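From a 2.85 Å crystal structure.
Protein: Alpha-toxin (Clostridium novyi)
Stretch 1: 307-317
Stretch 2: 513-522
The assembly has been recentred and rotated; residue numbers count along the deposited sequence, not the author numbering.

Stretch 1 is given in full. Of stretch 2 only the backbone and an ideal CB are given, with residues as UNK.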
# COMPACT_ATOMS: atom_id res chain seq x y z
N SER A 307 -21.77 -11.56 -3.64
CA SER A 307 -21.38 -11.84 -2.24
C SER A 307 -20.98 -10.59 -1.46
O SER A 307 -21.37 -10.41 -0.30
CB SER A 307 -20.25 -12.86 -2.18
OG SER A 307 -20.61 -14.07 -2.82
N ASN A 308 -20.18 -9.73 -2.11
CA ASN A 308 -19.77 -8.46 -1.54
C ASN A 308 -20.96 -7.58 -1.18
O ASN A 308 -21.07 -7.13 -0.04
CB ASN A 308 -18.83 -7.73 -2.48
CG ASN A 308 -17.53 -8.48 -2.74
OD1 ASN A 308 -17.01 -9.17 -1.86
ND2 ASN A 308 -17.01 -8.36 -3.96
N TYR A 309 -21.86 -7.36 -2.14
CA TYR A 309 -23.03 -6.51 -1.93
C TYR A 309 -23.99 -7.07 -0.88
O TYR A 309 -24.64 -6.32 -0.16
CB TYR A 309 -23.78 -6.23 -3.24
CG TYR A 309 -22.94 -5.55 -4.31
CD1 TYR A 309 -21.91 -4.66 -3.97
CD2 TYR A 309 -23.20 -5.76 -5.66
CE1 TYR A 309 -21.15 -4.04 -4.95
CE2 TYR A 309 -22.44 -5.13 -6.65
CZ TYR A 309 -21.42 -4.27 -6.28
OH TYR A 309 -20.67 -3.65 -7.24
N TRP A 310 -24.07 -8.39 -0.80
CA TRP A 310 -24.84 -9.07 0.24
C TRP A 310 -24.31 -8.69 1.63
O TRP A 310 -25.08 -8.28 2.51
CB TRP A 310 -24.83 -10.60 -0.00
CG TRP A 310 -25.33 -11.44 1.13
CD1 TRP A 310 -24.61 -12.34 1.86
CD2 TRP A 310 -26.67 -11.48 1.67
NE1 TRP A 310 -25.40 -12.93 2.83
CE2 TRP A 310 -26.67 -12.42 2.73
CE3 TRP A 310 -27.86 -10.81 1.36
CZ2 TRP A 310 -27.81 -12.70 3.48
CZ3 TRP A 310 -29.00 -11.09 2.11
CH2 TRP A 310 -28.96 -12.04 3.16
N GLU A 311 -22.99 -8.79 1.81
CA GLU A 311 -22.35 -8.48 3.08
C GLU A 311 -22.41 -6.99 3.38
O GLU A 311 -22.62 -6.59 4.53
CB GLU A 311 -20.92 -8.99 3.12
CG GLU A 311 -20.83 -10.51 3.04
CD GLU A 311 -19.43 -11.01 2.73
OE1 GLU A 311 -18.62 -10.27 2.12
OE2 GLU A 311 -19.14 -12.17 3.09
N ALA A 312 -22.25 -6.16 2.35
CA ALA A 312 -22.47 -4.73 2.49
C ALA A 312 -23.86 -4.47 3.08
O ALA A 312 -24.00 -3.70 4.03
CB ALA A 312 -22.32 -4.02 1.16
N ALA A 313 -24.86 -5.14 2.53
CA ALA A 313 -26.26 -5.02 2.96
C ALA A 313 -26.50 -5.43 4.41
O ALA A 313 -27.24 -4.75 5.13
CB ALA A 313 -27.15 -5.81 2.03
N ILE A 314 -25.89 -6.54 4.83
CA ILE A 314 -25.90 -6.97 6.24
C ILE A 314 -25.52 -5.79 7.13
O ILE A 314 -26.23 -5.46 8.08
CB ILE A 314 -24.89 -8.14 6.52
CG1 ILE A 314 -25.13 -9.35 5.60
CG2 ILE A 314 -24.90 -8.54 8.01
CD1 ILE A 314 -26.32 -10.23 5.96
N PHE A 315 -24.39 -5.13 6.82
CA PHE A 315 -23.92 -4.04 7.66
C PHE A 315 -24.82 -2.81 7.67
O PHE A 315 -24.96 -2.17 8.72
CB PHE A 315 -22.49 -3.63 7.35
CG PHE A 315 -22.02 -2.50 8.20
CD1 PHE A 315 -21.85 -2.67 9.56
CD2 PHE A 315 -21.80 -1.25 7.64
CE1 PHE A 315 -21.45 -1.62 10.36
CE2 PHE A 315 -21.40 -0.18 8.44
CZ PHE A 315 -21.22 -0.37 9.80
N GLU A 316 -25.41 -2.47 6.52
CA GLU A 316 -26.39 -1.39 6.45
C GLU A 316 -27.52 -1.60 7.47
O GLU A 316 -28.03 -0.64 8.07
CB GLU A 316 -26.99 -1.28 5.05
CG GLU A 316 -25.97 -1.02 3.96
CD GLU A 316 -26.57 -1.00 2.57
OE1 GLU A 316 -27.68 -1.54 2.37
OE2 GLU A 316 -25.92 -0.44 1.67
N ALA A 317 -27.89 -2.86 7.67
CA ALA A 317 -28.91 -3.24 8.63
C ALA A 317 -28.45 -2.99 10.05
O ALA A 317 -29.18 -2.42 10.85
CB ALA A 317 -29.28 -4.70 8.45
N UNK A 513 -11.21 -6.33 10.58
CA UNK A 513 -11.67 -5.20 9.77
C UNK A 513 -12.81 -5.63 8.86
O UNK A 513 -12.90 -6.80 8.47
CB UNK A 513 -10.52 -4.62 8.94
N UNK A 514 -13.65 -4.66 8.51
CA UNK A 514 -14.71 -4.85 7.53
C UNK A 514 -14.42 -3.95 6.34
O UNK A 514 -14.20 -2.75 6.51
CB UNK A 514 -16.09 -4.55 8.13
N UNK A 515 -14.41 -4.52 5.14
CA UNK A 515 -14.04 -3.79 3.92
C UNK A 515 -15.19 -3.61 2.92
O UNK A 515 -15.01 -3.00 1.86
CB UNK A 515 -12.89 -4.52 3.23
N UNK A 516 -16.37 -4.13 3.24
CA UNK A 516 -17.50 -4.03 2.32
C UNK A 516 -18.35 -2.81 2.65
O UNK A 516 -19.51 -2.92 3.07
CB UNK A 516 -18.35 -5.30 2.37
N UNK A 517 -17.75 -1.64 2.47
CA UNK A 517 -18.38 -0.40 2.88
C UNK A 517 -18.63 0.47 1.66
O UNK A 517 -17.96 0.30 0.63
CB UNK A 517 -17.52 0.34 3.91
N UNK A 518 -19.56 1.39 1.77
CA UNK A 518 -19.90 2.28 0.66
C UNK A 518 -18.69 3.01 0.11
O UNK A 518 -18.47 3.01 -1.10
CB UNK A 518 -20.95 3.30 1.11
N UNK A 519 -17.90 3.63 0.98
CA UNK A 519 -16.74 4.39 0.55
C UNK A 519 -15.67 3.49 -0.08
O UNK A 519 -14.87 3.95 -0.88
CB UNK A 519 -16.15 5.16 1.74
N UNK A 520 -15.67 2.21 0.27
CA UNK A 520 -14.71 1.28 -0.32
C UNK A 520 -15.10 0.89 -1.74
O UNK A 520 -14.23 0.74 -2.61
CB UNK A 520 -14.59 0.03 0.55
N UNK A 521 -16.40 0.69 -1.96
CA UNK A 521 -16.91 0.39 -3.29
C UNK A 521 -16.77 1.59 -4.21
O UNK A 521 -16.61 1.43 -5.42
CB UNK A 521 -18.37 -0.05 -3.22
N UNK A 522 -16.81 2.79 -3.63
CA UNK A 522 -16.64 4.00 -4.41
C UNK A 522 -15.18 4.16 -4.86
O UNK A 522 -14.92 4.70 -5.93
CB UNK A 522 -17.09 5.22 -3.60

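Stretch 1 is a continuous helix, and the second stretch reaches it as a loop, extended at 513 and 514, that leads into a helix from 518. At 513, phi/psi of -155/153 is extended and the CB lies far from stretch 1, so the contact sets no preference; the residue is Y513.

Position 514 is also extended, and its CA-to-CB bond points toward stretch 1 with nothing within 5.5 Å of the CB. A long side chain is needed to cross that gap, and F315 offers an apolar surface at the far side; a large aromatic or aliphatic residue would suit. It is F514, chi1 t. Its CE2 lies 3.5 Å from F315 CB, the two rings meet obliquely, and the ring edge reaches the backbone, with CZ 3.6 Å from E311 O.

Position 515 is out of reach and could hold many residues; it is S515.

At 516 the backbone comes closest to the helix, its CA 5.0 Å from A312 CA. The small A312 side chain accompanies this close approach, and the 516 O lies 3.5 Å from A312 CA in a CA-H...O contact. The CB points toward the helix, 4.1 Å from N308 O, with the E311 carboxylate and the N308 amide nearby. A long basic or polar side chain would fit, lysine and arginine best answering the charge. K516 runs along this surface, its CE 3.1 Å from N308 OD1, and its NZ donates to E311 OE1 at 3.0 Å within a salt bridge.

Position 517 points sideways and directly precedes a helix, a place for Ser, Thr, Asp or Asn. T517, chi1 p, caps it: T517 OG1 accepts a weak capping bond from the backbone N of 520 at 3.3 Å.

At 518, the first helical residue, the CB is sideways and distant from stretch 1, but the E316 carboxylate lies within range of a long donor: His, Lys, Arg or Gln are plausible. H518, chi1 m, brings its end nearer, and NE2 donates to E316 OE2 at 2.7 Å, with the carboxylate oxygen near the ring plane.

Positions 519 and 520 are out of reach; they are D519 and E520.

Position 521 points toward stretch 1, its CB 5.2 Å from Y309 CE1, facing a hollow lined by N308, Y309 and A312. A bulky apolar residue, Phe, Leu or Met, would fill it. F521 places CE1 3.6 Å from A312 CB, while the edge of the Y309 ring meets its face, planes at 82°.

Position 522 is out of reach and holds K522.

Stretch 2 513-522: YFSKTHDEFK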
# COMPACT_ATOMS: atom_id res chain seq x y z
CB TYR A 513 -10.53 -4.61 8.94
CG TYR A 513 -10.07 -5.56 7.85
CD1 TYR A 513 -9.16 -6.58 8.14
CD2 TYR A 513 -10.58 -5.46 6.55
CE1 TYR A 513 -8.75 -7.46 7.16
CE2 TYR A 513 -10.17 -6.35 5.56
CZ TYR A 513 -9.26 -7.34 5.88
OH TYR A 513 -8.83 -8.24 4.93
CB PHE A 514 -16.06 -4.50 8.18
CG PHE A 514 -17.25 -4.74 7.29
CD1 PHE A 514 -17.51 -6.01 6.77
CD2 PHE A 514 -18.13 -3.71 7.01
CE1 PHE A 514 -18.61 -6.23 5.97
CE2 PHE A 514 -19.23 -3.92 6.21
CZ PHE A 514 -19.48 -5.19 5.69
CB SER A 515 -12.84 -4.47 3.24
OG SER A 515 -13.15 -5.79 2.84
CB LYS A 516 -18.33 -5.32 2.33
CG LYS A 516 -17.53 -6.63 2.26
CD LYS A 516 -16.51 -6.65 1.12
CE LYS A 516 -15.98 -8.06 0.83
NZ LYS A 516 -15.89 -8.93 2.03
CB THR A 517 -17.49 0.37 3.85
OG1 THR A 517 -16.29 0.76 3.17
CG2 THR A 517 -17.12 -0.49 5.03
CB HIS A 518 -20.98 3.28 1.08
CG HIS A 518 -22.26 2.64 1.50
ND1 HIS A 518 -23.26 3.33 2.15
CD2 HIS A 518 -22.69 1.36 1.38
CE1 HIS A 518 -24.26 2.51 2.40
NE2 HIS A 518 -23.94 1.31 1.95
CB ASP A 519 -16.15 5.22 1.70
CG ASP A 519 -16.95 6.50 1.98
OD1 ASP A 519 -18.19 6.49 1.88
OD2 ASP A 519 -16.31 7.53 2.30
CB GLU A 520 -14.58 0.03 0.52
CG GLU A 520 -13.13 -0.36 0.78
CD GLU A 520 -12.37 -0.78 -0.46
OE1 GLU A 520 -11.40 -0.08 -0.84
OE2 GLU A 520 -12.73 -1.82 -1.04
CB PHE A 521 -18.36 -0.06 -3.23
CG PHE A 521 -18.56 -1.37 -2.54
CD1 PHE A 521 -19.60 -1.55 -1.65
CD2 PHE A 521 -17.69 -2.43 -2.78
CE1 PHE A 521 -19.77 -2.77 -1.01
CE2 PHE A 521 -17.85 -3.64 -2.14
CZ PHE A 521 -18.90 -3.81 -1.25
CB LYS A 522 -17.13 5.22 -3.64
CG LYS A 522 -17.60 6.33 -4.56
CD LYS A 522 -18.45 7.37 -3.84
CE LYS A 522 -18.89 8.48 -4.82
NZ LYS A 522 -19.58 9.61 -4.13
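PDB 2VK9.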